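Local atomic coordinates of cystathionine gamma-synthase (Xanthomonas oryzae pv. oryzae KACC 10331, PDB entry 6LD7), a protein that probably uses pyridoxal 5'-phosphate to make cystathionine on the route to methionine, as a member of the trans-sulfuration enzyme family. Residues Ile91-Asn96 with Leu240-Ser245; Gly220-Arg225 with Gln231-Trp236; Ala97-Gln100 with Thr104-Val107. The protein carries 1 engineered substitution. All coordinates share one frame; numbering follows the deposited sequence.

How the contacts relate
All three contacts are buried, no hydrogen bond crosses between the segments of contact 1, 2 or 3, and all lie in the part of the fold built on the seven-stranded mixed sheet. Contacts 1 and 3 share helix 87-98: contact 1 uses its body against the loop after helix 227-240, contact 3 the turn that leads from its end into strand 104-108. Contact 2 sets helix 227-240 on strand 220-224 and touches contact 1 where Leu93 CD1 lies 3.7 Å from Trp236 CB. All three reach the second subunit, contact 1 with the most residues; there asparagine amides accompany the leucines, whereas in contacts 2 and 3, set against the sheet, the side chains that meet are aliphatic.

Contact 1 of 3, residues Ile91-Asn96 with Leu240-Ser245; sequences INLVLN and LGLTGS
Leu240 and Leu242 meet the side of helix 87-98 that carries Asn92, Leu93 and Asn96. Leu242 comes in with its two methyls divided: CD1 rests on the helix backbone, 3.7 Å from Leu93 N, and touches Leu93 CB at 3.8 Å, while CD2 lies 3.9 Å from Asn92 ND2. The Asn92 side chain runs across that of Leu242 at about a right angle. One turn further on, Leu240 covers the Asn96 side chain with CD1, 3.6 Å from Asn96 CB and nearly as close to CG, and its CD2 is turned to the amide oxygen.

No hydrogen bond joins the two segments, yet the amide that Leu240 packs on is fixed from its own helix. Asn96 has chi1 at -80°, which carries CG alongside the backbone N and lets ND2 reach back to Asn92 O at 2.9 Å, with an N-H...O angle of 162°. The donor stands above the carbonyl plane, and the same oxygen also accepts from Asn96 N, so two bonds grip it.

Behind the leucines, Leu93 continues onto Leu233 and Trp236 of helix 227-240. The second subunit packs against the same leucines, its Leu242 on Leu242 and its Leu118 on Leu240, and its Thr86 OG1 bonds to Gly241 O. Gly241, with positive phi, is the C' residue of a Schellman motif, in which Leu242 N bonds to Ala237 O. This helix-terminating turn places one leucine before the glycine and one after it against a neighbouring helix at a subunit interface.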
loop_
_atom_site.group_PDB
_atom_site.type_symbol
_atom_site.label_atom_id
_atom_site.label_comp_id
_atom_site.label_asym_id
_atom_site.label_seq_id
_atom_site.Cartn_x
_atom_site.Cartn_y
_atom_site.Cartn_z
ATOM N N ILE C 91 20.661 -0.585 -15.549
ATOM C CA ILE C 91 22.017 -0.749 -16.115
ATOM C C ILE C 91 22.226 -2.199 -16.565
ATOM O O ILE C 91 22.586 -2.428 -17.737
ATOM C CB ILE C 91 23.087 -0.257 -15.129
ATOM C CG1 ILE C 91 22.880 1.243 -14.955
ATOM C CG2 ILE C 91 24.477 -0.565 -15.685
ATOM C CD1 ILE C 91 23.621 1.816 -13.817
ATOM N N ASN C 92 21.868 -3.143 -15.689
ATOM C CA ASN C 92 21.906 -4.588 -15.999
ATOM C C ASN C 92 21.111 -4.875 -17.284
ATOM O O ASN C 92 21.639 -5.582 -18.205
ATOM C CB ASN C 92 21.409 -5.357 -14.771
ATOM C CG ASN C 92 21.459 -6.864 -14.961
ATOM O OD1 ASN C 92 22.263 -7.254 -15.740
ATOM N ND2 ASN C 92 20.922 -7.668 -14.052
ATOM N N LEU C 93 19.870 -4.380 -17.370
ATOM C CA LEU C 93 19.044 -4.584 -18.573
ATOM C C LEU C 93 19.759 -4.110 -19.861
ATOM O O LEU C 93 19.859 -4.858 -20.875
ATOM C CB LEU C 93 17.755 -3.827 -18.321
ATOM C CG LEU C 93 16.841 -3.812 -19.543
ATOM C CD1 LEU C 93 16.496 -5.208 -19.998
ATOM C CD2 LEU C 93 15.612 -3.002 -19.273
ATOM N N VAL C 94 20.317 -2.907 -19.869
ATOM C CA VAL C 94 21.009 -2.395 -21.076
ATOM C C VAL C 94 22.203 -3.286 -21.432
ATOM O O VAL C 94 22.346 -3.556 -22.587
ATOM C CB VAL C 94 21.487 -0.972 -20.868
ATOM C CG1 VAL C 94 22.334 -0.528 -22.039
ATOM C CG2 VAL C 94 20.303 -0.043 -20.581
ATOM N N LEU C 95 23.044 -3.639 -20.479
ATOM C CA LEU C 95 24.200 -4.530 -20.721
ATOM C C LEU C 95 23.765 -5.816 -21.419
ATOM O O LEU C 95 24.468 -6.224 -22.349
ATOM C CB LEU C 95 24.918 -4.872 -19.431
ATOM C CG LEU C 95 25.478 -3.676 -18.659
ATOM C CD1 LEU C 95 26.079 -4.202 -17.334
ATOM C CD2 LEU C 95 26.508 -2.925 -19.468
ATOM N N ASN C 96 22.668 -6.424 -20.981
ATOM C CA ASN C 96 22.173 -7.680 -21.566
ATOM C C ASN C 96 21.480 -7.408 -22.901
ATOM O O ASN C 96 21.584 -8.232 -23.804
ATOM C CB ASN C 96 21.190 -8.358 -20.621
ATOM C CG ASN C 96 21.886 -9.109 -19.514
ATOM O OD1 ASN C 96 22.265 -10.270 -19.706
ATOM N ND2 ASN C 96 22.004 -8.485 -18.347
ATOM N N LEU C 240 14.799 -11.763 -18.145
ATOM C CA LEU C 240 15.742 -11.695 -17.001
ATOM C C LEU C 240 15.046 -11.516 -15.654
ATOM O O LEU C 240 15.698 -11.642 -14.633
ATOM C CB LEU C 240 16.698 -10.532 -17.201
ATOM C CG LEU C 240 17.658 -10.682 -18.377
ATOM C CD1 LEU C 240 18.264 -9.301 -18.680
ATOM C CD2 LEU C 240 18.768 -11.634 -18.030
ATOM N N GLY C 241 13.772 -11.163 -15.684
ATOM C CA GLY C 241 12.986 -10.957 -14.460
ATOM C C GLY C 241 13.329 -9.669 -13.756
ATOM O O GLY C 241 13.254 -9.691 -12.496
ATOM N N LEU C 242 13.615 -8.586 -14.503
ATOM C CA LEU C 242 14.117 -7.325 -13.904
ATOM C C LEU C 242 13.005 -6.287 -13.718
ATOM O O LEU C 242 13.314 -5.200 -13.174
ATOM C CB LEU C 242 15.159 -6.716 -14.859
ATOM C CG LEU C 242 16.497 -7.403 -14.863
ATOM C CD1 LEU C 242 17.398 -6.787 -15.939
ATOM C CD2 LEU C 242 17.087 -7.241 -13.467
ATOM N N THR C 243 11.792 -6.512 -14.224
ATOM C CA THR C 243 10.656 -5.604 -14.032
ATOM C C THR C 243 10.335 -5.374 -12.549
ATOM O O THR C 243 10.610 -6.222 -11.707
ATOM C CB THR C 243 9.441 -6.057 -14.823
ATOM O OG1 THR C 243 9.194 -7.411 -14.449
ATOM C CG2 THR C 243 9.709 -5.979 -16.303
ATOM N N GLY C 244 9.799 -4.187 -12.291
ATOM C CA GLY C 244 9.484 -3.687 -10.946
ATOM C C GLY C 244 8.031 -4.030 -10.509
ATOM O O GLY C 244 7.164 -4.319 -11.333
ATOM N N SER C 245 7.767 -3.779 -9.253
ATOM C CA SER C 245 6.473 -3.913 -8.570
ATOM C C SER C 245 5.518 -2.804 -9.034
ATOM O O SER C 245 5.837 -1.625 -9.101
ATOM C CB SER C 245 6.809 -3.801 -7.131
ATOM O OG SER C 245 5.798 -3.213 -6.376
#

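Contact 2 of 3, residues Gly220-Arg225 with Gln231-Trp236; sequences GAVVAR and QQLVWW
A helix laid on a beta sheet, as in the large PLP-binding domain of the trans-sulfuration enzymes, is the setting here: helix 227-240 follows strand 220-224 after a short turn and folds back over the same sheet. The contact is made by Leu233, which reaches down from the helix, and by Val222 and Ala224, two strand residues whose side chains point to the same side of the sheet because they alternate with Val223. Val223 points away, toward helix 63-76 on the other side.

Strand 220-224 lies between strands 80-84 and 202-206, antiparallel to both, and its backbone bonds hold Val222 to Val82 and Val223 to Val203. Neighbours on both strands extend the apolar floor, since Leu233 also touches Val82 and Leu202. Helix 87-98 adds Ala97 beside Leu233 and Ala90 beside Val222, leaving the leucine enclosed by aliphatic groups from several elements.

Further along the helix, Trp235 CZ3 stands 3.7 Å above the ring plane of Trp236, over its centre. The second subunit packs on both tryptophans, through its Arg117 and Ala121.

In the leucine contact itself, a chi1 of -63° sets Leu233 CG opposite the carbonyl carbon and sends the branch out from the helix. The side chains of Leu233 and Val222 cross at about a right angle. A single methyl serves both partners: Leu233 CD1 lies 3.8 Å from Val222 CG1 and 4.1 Å from Ala224 CB.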
loop_
_atom_site.group_PDB
_atom_site.type_symbol
_atom_site.label_atom_id
_atom_site.label_comp_id
_atom_site.label_asym_id
_atom_site.label_seq_id
_atom_site.Cartn_x
_atom_site.Cartn_y
_atom_site.Cartn_z
ATOM N N GLY C 220 14.227 1.736 -11.240
ATOM C CA GLY C 220 14.931 2.217 -12.410
ATOM C C GLY C 220 14.027 2.341 -13.592
ATOM O O GLY C 220 12.869 1.877 -13.545
ATOM N N ALA C 221 14.566 2.931 -14.646
ATOM C CA ALA C 221 13.884 3.126 -15.921
ATOM C C ALA C 221 14.922 3.230 -17.039
ATOM O O ALA C 221 16.038 3.740 -16.814
ATOM C CB ALA C 221 13.035 4.369 -15.736
ATOM N N VAL C 222 14.556 2.726 -18.195
ATOM C CA VAL C 222 15.300 2.905 -19.419
ATOM C C VAL C 222 14.313 3.358 -20.462
ATOM O O VAL C 222 13.255 2.728 -20.633
ATOM C CB VAL C 222 15.946 1.595 -19.912
ATOM C CG1 VAL C 222 16.913 1.912 -21.014
ATOM C CG2 VAL C 222 16.637 0.933 -18.818
ATOM N N VAL C 223 14.708 4.386 -21.168
ATOM C CA VAL C 223 13.957 4.934 -22.285
ATOM C C VAL C 223 14.855 4.837 -23.522
ATOM O O VAL C 223 16.000 5.296 -23.519
ATOM C CB VAL C 223 13.485 6.368 -21.970
ATOM C CG1 VAL C 223 12.828 6.977 -23.186
ATOM C CG2 VAL C 223 12.500 6.421 -20.794
ATOM N N ALA C 224 14.317 4.238 -24.563
ATOM C CA ALA C 224 14.963 4.136 -25.871
ATOM C C ALA C 224 14.387 5.177 -26.816
ATOM O O ALA C 224 13.161 5.358 -26.829
ATOM C CB ALA C 224 14.837 2.771 -26.453
ATOM N N ARG C 225 15.262 5.756 -27.627
ATOM C CA ARG C 225 14.853 6.696 -28.694
ATOM C C ARG C 225 14.042 5.895 -29.702
ATOM O O ARG C 225 13.019 6.352 -30.092
ATOM C CB ARG C 225 16.106 7.313 -29.356
ATOM C CG ARG C 225 15.877 8.505 -30.292
ATOM C CD ARG C 225 17.251 9.206 -30.702
ATOM N NE ARG C 225 17.693 8.458 -31.932
ATOM C CZ ARG C 225 18.832 7.748 -32.202
ATOM N NH1 ARG C 225 19.926 7.698 -31.456
ATOM N NH2 ARG C 225 18.895 7.118 -33.355
ATOM N N GLN C 231 11.585 -2.470 -27.830
ATOM C CA GLN C 231 10.989 -3.827 -27.916
ATOM C C GLN C 231 12.036 -4.839 -27.445
ATOM O O GLN C 231 11.668 -5.747 -26.732
ATOM C CB GLN C 231 10.420 -4.154 -29.314
ATOM C CG GLN C 231 9.063 -3.489 -29.607
ATOM C CD GLN C 231 7.975 -3.603 -28.535
ATOM O OE1 GLN C 231 7.196 -2.688 -28.274
ATOM N NE2 GLN C 231 7.884 -4.722 -27.847
ATOM N N GLN C 232 13.297 -4.662 -27.779
ATOM C CA GLN C 232 14.367 -5.524 -27.254
ATOM C C GLN C 232 14.508 -5.330 -25.758
ATOM O O GLN C 232 14.641 -6.360 -25.064
ATOM C CB GLN C 232 15.652 -5.235 -27.995
ATOM C CG GLN C 232 15.550 -5.622 -29.483
ATOM C CD GLN C 232 16.839 -5.175 -30.144
ATOM O OE1 GLN C 232 17.896 -5.455 -29.630
ATOM N NE2 GLN C 232 16.792 -4.309 -31.135
ATOM N N LEU C 233 14.364 -4.117 -25.242
ATOM C CA LEU C 233 14.485 -3.959 -23.779
ATOM C C LEU C 233 13.309 -4.640 -23.047
ATOM O O LEU C 233 13.542 -5.248 -21.975
ATOM C CB LEU C 233 14.576 -2.492 -23.421
ATOM C CG LEU C 233 15.796 -1.725 -23.944
ATOM C CD1 LEU C 233 15.476 -0.278 -23.790
ATOM C CD2 LEU C 233 17.036 -2.083 -23.152
ATOM N N VAL C 234 12.103 -4.561 -23.601
ATOM C CA VAL C 234 10.900 -5.188 -23.018
ATOM C C VAL C 234 11.160 -6.691 -22.955
ATOM O O VAL C 234 10.830 -7.341 -21.981
ATOM C CB VAL C 234 9.678 -4.812 -23.866
ATOM C CG1 VAL C 234 8.450 -5.707 -23.571
ATOM C CG2 VAL C 234 9.273 -3.328 -23.666
ATOM N N TRP C 235 11.664 -7.263 -24.035
ATOM C CA TRP C 235 11.852 -8.718 -24.125
ATOM C C TRP C 235 12.907 -9.160 -23.080
ATOM O O TRP C 235 12.635 -10.060 -22.332
ATOM C CB TRP C 235 12.252 -9.059 -25.559
ATOM C CG TRP C 235 12.292 -10.537 -25.767
ATOM C CD1 TRP C 235 11.306 -11.284 -26.369
ATOM C CD2 TRP C 235 13.379 -11.440 -25.387
ATOM N NE1 TRP C 235 11.736 -12.600 -26.417
ATOM C CE2 TRP C 235 12.975 -12.736 -25.813
ATOM C CE3 TRP C 235 14.659 -11.282 -24.819
ATOM C CZ2 TRP C 235 13.774 -13.868 -25.582
ATOM C CZ3 TRP C 235 15.440 -12.389 -24.566
ATOM C CH2 TRP C 235 15.009 -13.671 -24.962
ATOM N N TRP C 236 14.040 -8.478 -22.984
ATOM C CA TRP C 236 15.123 -8.804 -22.040
ATOM C C TRP C 236 14.675 -8.584 -20.598
ATOM O O TRP C 236 15.069 -9.399 -19.708
ATOM C CB TRP C 236 16.387 -8.049 -22.372
ATOM C CG TRP C 236 17.142 -8.708 -23.490
ATOM C CD1 TRP C 236 17.200 -8.286 -24.777
ATOM C CD2 TRP C 236 18.034 -9.830 -23.372
ATOM N NE1 TRP C 236 17.984 -9.142 -25.473
ATOM C CE2 TRP C 236 18.473 -10.126 -24.668
ATOM C CE3 TRP C 236 18.291 -10.754 -22.349
ATOM C CZ2 TRP C 236 19.331 -11.189 -24.960
ATOM C CZ3 TRP C 236 19.156 -11.796 -22.610
ATOM C CH2 TRP C 236 19.668 -12.007 -23.901
#

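Contact 3 of 3, residues Ala97-Gln100 with Thr104-Val107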
loop_
_atom_site.group_PDB
_atom_site.type_symbol
_atom_site.label_atom_id
_atom_site.label_comp_id
_atom_site.label_asym_id
_atom_site.label_seq_id
_atom_site.Cartn_x
_atom_site.Cartn_y
_atom_site.Cartn_z
ATOM N N ALA C 97 20.781 -6.314 -23.107
ATOM C CA ALA C 97 20.114 -6.133 -24.402
ATOM C C ALA C 97 21.138 -5.757 -25.470
ATOM O O ALA C 97 20.925 -6.007 -26.660
ATOM C CB ALA C 97 19.074 -5.066 -24.343
ATOM N N VAL C 98 22.193 -5.087 -25.090
ATOM C CA VAL C 98 23.063 -4.476 -26.105
ATOM C C VAL C 98 24.336 -5.264 -26.333
ATOM O O VAL C 98 24.826 -5.128 -27.415
ATOM C CB VAL C 98 23.378 -3.025 -25.739
ATOM C CG1 VAL C 98 24.315 -2.415 -26.706
ATOM C CG2 VAL C 98 22.126 -2.218 -25.767
ATOM N N LEU C 99 24.997 -5.788 -25.337
ATOM C CA LEU C 99 26.377 -6.325 -25.479
ATOM C C LEU C 99 26.363 -7.854 -25.562
ATOM O O LEU C 99 25.400 -8.498 -25.104
ATOM C CB LEU C 99 27.176 -5.947 -24.235
ATOM C CG LEU C 99 27.341 -4.469 -23.962
ATOM C CD1 LEU C 99 28.084 -4.190 -22.674
ATOM C CD2 LEU C 99 28.125 -3.867 -25.089
ATOM N N GLN C 100 27.436 -8.421 -26.070
ATOM C CA GLN C 100 27.759 -9.871 -26.076
ATOM C C GLN C 100 29.280 -10.045 -26.089
ATOM O O GLN C 100 29.998 -9.067 -26.427
ATOM C CB GLN C 100 27.132 -10.491 -27.317
ATOM C CG GLN C 100 27.725 -9.992 -28.616
ATOM C CD GLN C 100 26.981 -10.656 -29.744
ATOM O OE1 GLN C 100 25.902 -11.173 -29.558
ATOM N NE2 GLN C 100 27.575 -10.726 -30.911
ATOM N N THR C 104 32.908 -4.337 -26.768
ATOM C CA THR C 104 33.576 -3.472 -25.798
ATOM C C THR C 104 32.595 -2.388 -25.382
ATOM O O THR C 104 31.891 -1.816 -26.230
ATOM C CB THR C 104 34.873 -2.913 -26.437
ATOM O OG1 THR C 104 35.845 -3.961 -26.547
ATOM C CG2 THR C 104 35.501 -1.909 -25.524
ATOM N N LEU C 105 32.670 -2.052 -24.125
ATOM C CA LEU C 105 31.891 -0.984 -23.498
ATOM C C LEU C 105 32.885 0.079 -23.013
ATOM O O LEU C 105 33.858 -0.254 -22.294
ATOM C CB LEU C 105 31.133 -1.558 -22.297
ATOM C CG LEU C 105 30.552 -0.517 -21.342
ATOM C CD1 LEU C 105 29.368 0.157 -22.029
ATOM C CD2 LEU C 105 30.087 -1.170 -20.020
ATOM N N VAL C 106 32.575 1.321 -23.318
ATOM C CA VAL C 106 33.353 2.449 -22.786
ATOM C C VAL C 106 32.617 3.029 -21.587
ATOM O O VAL C 106 31.478 3.320 -21.705
ATOM C CB VAL C 106 33.553 3.518 -23.867
ATOM C CG1 VAL C 106 34.403 4.628 -23.316
ATOM C CG2 VAL C 106 34.164 2.909 -25.100
ATOM N N VAL C 107 33.328 3.212 -20.489
ATOM C CA VAL C 107 32.813 3.672 -19.175
ATOM C C VAL C 107 33.595 4.899 -18.761
ATOM O O VAL C 107 34.813 4.882 -18.831
ATOM C CB VAL C 107 33.056 2.539 -18.173
ATOM C CG1 VAL C 107 32.678 2.954 -16.810
ATOM C CG2 VAL C 107 32.231 1.371 -18.623
#
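Leu99 and Leu105 set their side chains across each other at about a right angle, and the touch is made by the end of one and the root of the other. Leu99 CD1 comes to 4.0 Å from Leu105 CB, so a methyl tip meets the base of the partner's side chain. The second methyl of Leu99 is turned to the strand backbone, with CD2 a loose 4.4 Å from Thr104 O.

The two first torsions differ, in keeping with the crossing. Leu99 has chi1 at -61°, with CG opposite its carbonyl carbon, and stretches out toward the strand; Leu105 has chi1 at 166°, with CG opposite its backbone N, and rises past the methyl that meets its base. Its far end goes on to Leu95 of helix 87-98 and to Phe119 of helix 113-124. Thr104 points its side chain away from segment 97-100 and adds to the contact through its backbone.

Leu151 of the neighbouring strand touches both leucines, and Phe128 and Lys150 also pack on Leu99. Leu99 is the first residue to leave helical geometry; its carbonyl oxygen accepts a hydrogen bond from Lys125 of the second subunit, and Gln100 N is held by Asp103 OD2. The whole is a short alpha-to-beta connection, in which helix 87-98 ends and the chain turns into strand 104-108, an inner parallel strand of the mixed sheet in this alpha/beta fold of PLP-dependent enzymes.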